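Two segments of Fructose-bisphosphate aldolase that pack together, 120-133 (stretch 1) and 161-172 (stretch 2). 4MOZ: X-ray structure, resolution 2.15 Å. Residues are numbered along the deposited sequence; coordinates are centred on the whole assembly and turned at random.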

# COMPACT_ATOMS: atom_id res chain seq x y z
N PRO C 120 -12.69 6.86 2.74
CA PRO C 120 -11.46 6.38 3.38
C PRO C 120 -11.36 6.73 4.86
O PRO C 120 -11.79 7.81 5.27
CB PRO C 120 -10.38 7.15 2.62
CG PRO C 120 -11.03 8.47 2.33
CD PRO C 120 -12.48 8.15 2.06
N GLN C 121 -10.79 5.83 5.65
CA GLN C 121 -10.44 6.15 7.03
C GLN C 121 -9.53 7.37 7.00
O GLN C 121 -8.55 7.41 6.28
CB GLN C 121 -9.76 4.98 7.72
CG GLN C 121 -9.52 5.22 9.20
CD GLN C 121 -9.04 3.99 9.93
OE1 GLN C 121 -9.35 2.86 9.54
NE2 GLN C 121 -8.29 4.19 11.01
N LEU C 122 -9.88 8.38 7.79
CA LEU C 122 -9.24 9.69 7.71
C LEU C 122 -7.97 9.80 8.53
O LEU C 122 -7.15 10.67 8.28
CB LEU C 122 -10.23 10.79 8.10
CG LEU C 122 -11.50 10.88 7.24
CD1 LEU C 122 -12.51 11.85 7.85
CD2 LEU C 122 -11.17 11.27 5.80
N HIS C 123 -7.81 8.92 9.51
CA HIS C 123 -6.65 8.92 10.41
C HIS C 123 -6.67 7.65 11.20
O HIS C 123 -7.68 6.95 11.20
CB HIS C 123 -6.71 10.12 11.36
CG HIS C 123 -8.08 10.32 11.96
ND1 HIS C 123 -8.54 9.57 12.99
CD2 HIS C 123 -9.12 11.18 11.61
CE1 HIS C 123 -9.80 9.95 13.29
NE2 HIS C 123 -10.15 10.93 12.45
N ASP C 124 -5.59 7.34 11.90
CA ASP C 124 -5.57 6.13 12.72
C ASP C 124 -6.41 6.28 14.00
O ASP C 124 -6.81 7.39 14.37
CB ASP C 124 -4.13 5.68 13.04
CG ASP C 124 -3.32 6.74 13.78
OD1 ASP C 124 -3.90 7.59 14.49
OD2 ASP C 124 -2.08 6.70 13.66
N ILE C 125 -6.67 5.15 14.66
CA ILE C 125 -7.42 5.15 15.91
C ILE C 125 -6.66 5.89 17.02
O ILE C 125 -7.28 6.54 17.86
CB ILE C 125 -7.81 3.71 16.35
CG1 ILE C 125 -8.81 3.76 17.52
CG2 ILE C 125 -6.58 2.87 16.68
CD1 ILE C 125 -9.51 2.45 17.78
N GLU C 126 -5.34 5.80 16.98
CA GLU C 126 -4.48 6.45 17.98
C GLU C 126 -4.75 7.95 18.10
O GLU C 126 -4.67 8.50 19.20
CB GLU C 126 -3.00 6.19 17.67
CG GLU C 126 -2.50 4.80 18.05
CD GLU C 126 -2.83 3.72 17.02
OE1 GLU C 126 -3.46 4.01 15.98
OE2 GLU C 126 -2.43 2.56 17.25
N ALA C 127 -5.07 8.60 16.99
CA ALA C 127 -5.43 10.02 16.99
C ALA C 127 -6.65 10.28 17.88
O ALA C 127 -6.69 11.29 18.60
CB ALA C 127 -5.70 10.50 15.57
N VAL C 128 -7.62 9.38 17.84
CA VAL C 128 -8.84 9.49 18.64
C VAL C 128 -8.55 9.20 20.11
O VAL C 128 -9.08 9.87 21.01
CB VAL C 128 -9.95 8.57 18.10
CG1 VAL C 128 -11.21 8.69 18.95
CG2 VAL C 128 -10.26 8.88 16.65
N LEU C 129 -7.70 8.20 20.35
CA LEU C 129 -7.27 7.82 21.70
C LEU C 129 -6.54 8.95 22.41
O LEU C 129 -6.73 9.16 23.61
CB LEU C 129 -6.37 6.59 21.64
CG LEU C 129 -6.97 5.18 21.77
CD1 LEU C 129 -8.33 5.04 21.09
CD2 LEU C 129 -5.99 4.14 21.24
N ALA C 130 -5.71 9.68 21.67
CA ALA C 130 -4.96 10.82 22.20
C ALA C 130 -5.92 11.93 22.63
O ALA C 130 -5.72 12.57 23.66
CB ALA C 130 -3.98 11.34 21.16
N MSE C 131 -6.96 12.13 21.83
CA MSE C 131 -7.95 13.14 22.12
C MSE C 131 -8.79 12.76 23.35
O MSE C 131 -9.07 13.61 24.19
CB MSE C 131 -8.83 13.34 20.89
CG MSE C 131 -9.53 14.66 20.84
SE MSE C 131 -10.24 15.00 19.07
CE MSE C 131 -12.00 15.53 19.60
N ARG C 132 -9.16 11.48 23.44
CA ARG C 132 -9.84 10.90 24.60
C ARG C 132 -9.03 11.12 25.88
O ARG C 132 -9.57 11.48 26.92
CB ARG C 132 -10.09 9.40 24.40
CG ARG C 132 -10.66 8.67 25.62
CD ARG C 132 -10.33 7.18 25.61
NE ARG C 132 -8.89 6.95 25.64
CZ ARG C 132 -8.30 5.76 25.53
NH1 ARG C 132 -9.01 4.65 25.38
NH2 ARG C 132 -6.97 5.68 25.56
N ASP C 133 -7.72 10.90 25.78
CA ASP C 133 -6.84 11.06 26.93
C ASP C 133 -6.51 12.53 27.20
O ASP C 133 -5.92 12.86 28.23
CB ASP C 133 -5.57 10.23 26.73
CG ASP C 133 -5.86 8.74 26.68
OD1 ASP C 133 -6.91 8.30 27.20
OD2 ASP C 133 -5.03 8.00 26.12
N GLN C 161 -10.91 -4.16 10.88
CA GLN C 161 -9.77 -3.82 11.74
C GLN C 161 -10.17 -2.79 12.79
O GLN C 161 -9.72 -2.87 13.95
CB GLN C 161 -8.60 -3.30 10.89
CG GLN C 161 -7.35 -2.92 11.67
CD GLN C 161 -6.62 -4.12 12.27
OE1 GLN C 161 -6.83 -5.25 11.86
NE2 GLN C 161 -5.76 -3.86 13.24
N LEU C 162 -11.00 -1.84 12.38
CA LEU C 162 -11.46 -0.77 13.26
C LEU C 162 -12.29 -1.31 14.42
O LEU C 162 -12.12 -0.89 15.56
CB LEU C 162 -12.27 0.25 12.46
CG LEU C 162 -12.47 1.60 13.12
CD1 LEU C 162 -11.20 2.44 13.05
CD2 LEU C 162 -13.63 2.33 12.46
N VAL C 163 -13.20 -2.24 14.11
CA VAL C 163 -14.07 -2.83 15.13
C VAL C 163 -13.22 -3.55 16.18
O VAL C 163 -13.41 -3.34 17.38
CB VAL C 163 -15.12 -3.78 14.53
CG1 VAL C 163 -15.90 -4.48 15.65
CG2 VAL C 163 -16.08 -3.02 13.63
N ALA C 164 -12.29 -4.37 15.72
CA ALA C 164 -11.37 -5.07 16.61
C ALA C 164 -10.60 -4.10 17.52
O ALA C 164 -10.48 -4.33 18.72
CB ALA C 164 -10.41 -5.92 15.81
N GLN C 165 -10.11 -3.01 16.94
CA GLN C 165 -9.28 -2.05 17.68
C GLN C 165 -10.09 -1.22 18.66
O GLN C 165 -9.63 -0.93 19.77
CB GLN C 165 -8.52 -1.14 16.72
CG GLN C 165 -7.33 -1.79 16.05
CD GLN C 165 -6.61 -0.86 15.09
OE1 GLN C 165 -5.41 -0.68 15.19
NE2 GLN C 165 -7.36 -0.27 14.16
N ALA C 166 -11.30 -0.83 18.25
CA ALA C 166 -12.19 -0.06 19.11
C ALA C 166 -12.58 -0.85 20.35
O ALA C 166 -12.56 -0.33 21.47
CB ALA C 166 -13.43 0.39 18.35
N HIS C 167 -12.93 -2.12 20.15
CA HIS C 167 -13.34 -2.98 21.25
C HIS C 167 -12.21 -3.31 22.18
O HIS C 167 -12.42 -3.51 23.37
CB HIS C 167 -14.04 -4.23 20.74
CG HIS C 167 -15.44 -3.97 20.25
ND1 HIS C 167 -16.11 -4.83 19.47
CD2 HIS C 167 -16.28 -2.87 20.44
CE1 HIS C 167 -17.32 -4.33 19.19
NE2 HIS C 167 -17.43 -3.13 19.79
N GLU C 168 -11.00 -3.33 21.63
CA GLU C 168 -9.78 -3.46 22.42
C GLU C 168 -9.67 -2.29 23.41
O GLU C 168 -9.13 -2.44 24.50
CB GLU C 168 -8.57 -3.51 21.49
CG GLU C 168 -7.23 -3.74 22.18
CD GLU C 168 -6.05 -3.69 21.23
OE1 GLU C 168 -6.24 -3.45 20.01
OE2 GLU C 168 -4.91 -3.89 21.70
N GLU C 169 -10.20 -1.14 23.00
CA GLU C 169 -10.14 0.09 23.80
C GLU C 169 -11.40 0.34 24.62
O GLU C 169 -11.48 1.32 25.36
CB GLU C 169 -9.86 1.30 22.90
CG GLU C 169 -8.45 1.37 22.35
CD GLU C 169 -7.38 1.44 23.44
OE1 GLU C 169 -7.65 2.03 24.52
OE2 GLU C 169 -6.28 0.91 23.22
N GLY C 170 -12.40 -0.53 24.48
CA GLY C 170 -13.68 -0.35 25.18
C GLY C 170 -14.57 0.73 24.58
O GLY C 170 -15.43 1.28 25.27
N LEU C 171 -14.37 1.02 23.30
CA LEU C 171 -15.21 1.97 22.58
C LEU C 171 -16.31 1.21 21.85
O LEU C 171 -16.09 0.10 21.36
CB LEU C 171 -14.38 2.76 21.56
CG LEU C 171 -13.31 3.71 22.11
CD1 LEU C 171 -12.36 4.10 20.99
CD2 LEU C 171 -13.93 4.94 22.75
N ILE C 172 -17.50 1.81 21.76
CA ILE C 172 -18.57 1.21 20.97
C ILE C 172 -18.35 1.52 19.49
O ILE C 172 -17.58 2.43 19.15
CB ILE C 172 -19.98 1.63 21.44
CG1 ILE C 172 -20.27 3.09 21.10
CG2 ILE C 172 -20.16 1.36 22.94
CD1 ILE C 172 -21.74 3.39 20.91
O HOH W 1 -6.28 2.84 13.22
O HOH W 2 -3.79 1.75 14.28
O HOH W 3 -11.65 4.11 25.33

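The two segments meet in a small, mostly apolar contact between two helices and the loop residues that flank them, burying 420 Å² in total, that is closed at one end by a single salt bridge and supplemented by bridging waters.

Ile125, near the start of the first helix, makes the largest contribution of any residue. Its CA-to-CB bond points toward the second stretch, and with chi1 and chi2 both t the side chain is extended, so that CD1 reaches the backbone of the opposing helix: it lies 3.8 Å from Gln165 C and 3.8 Å from Ala166 N. The extended CG1-CD1 arm of the beta-branched isoleucine places an apolar methyl against the main chain, beside the small Ala166, whose CB is 4.5 Å from Ile125 CD1. Gln165 also takes part with its aliphatic portion, its CB standing 3.9 Å from Ile125 CD1, while its amide reaches the first stretch through two waters.

One turn further along, Leu129 continues the apolar surface. Its CD1 packs against Leu171 CD1 at 4.1 Å, and its CD2 lies 3.7 Å from Glu169 CD, so the branched end of the leucine touches both an apolar partner and the carboxylate end of a charged one. Leu171 follows the end of the second helix. Gly170 leaves the helix with positive phi (76°), a conformation that favours glycine, and the Schellman motif is fastened by the bonds from Leu171 N to Ala166 O (2.9 Å) and from Gly170 N to His167 O (3.2 Å). The chain then continues into Leu171, whose CA-to-CB bond points toward the first stretch.

Arg132 supplies the polar closure. Its NH1 donates to Glu169 OE1 at 3.1 Å with a nearly straight angle of 163°, and the oxygen sits at the edge of the guanidinium near its plane, a favourable approach for a hydrogen bond to a guanidinium. The same guanidinium is held from within its own stretch by Asp133: Arg132 NE to Asp133 OD1 is 2.9 Å, and Arg132 NH2 to Asp133 OD2 is 3.1 Å. Arginine suits this place because its several N-H groups can serve two carboxylates at once. Water 3 adds a second link, accepting from Arg132 NH1 (2.7 Å) and donating to Glu169 O (2.8 Å).

At the other end, Gln121 NE2 approaches Leu162 CD1 at 4.0 Å. This amide nitrogen is not left unpaired beside the leucine: Gln121 NE2 donates to His123 O at 2.8 Å and to water 1 at 3.3 Å. Water 1 also accepts from Ile125 N (2.7 Å) and, weakly, from Gln165 NE2 (3.4 Å), thereby joining a backbone amide at the helix start to the opposite stretch. Water 2 donates to both Glu126 OE1 (2.8 Å) and Gln165 OE1 (3.1 Å). Asp124 caps the first helix, its OD1 accepting from Ala127 N at 2.9 Å; aspartate suits an N-cap because its short carboxylate can accept from a free backbone N-H of the first turn.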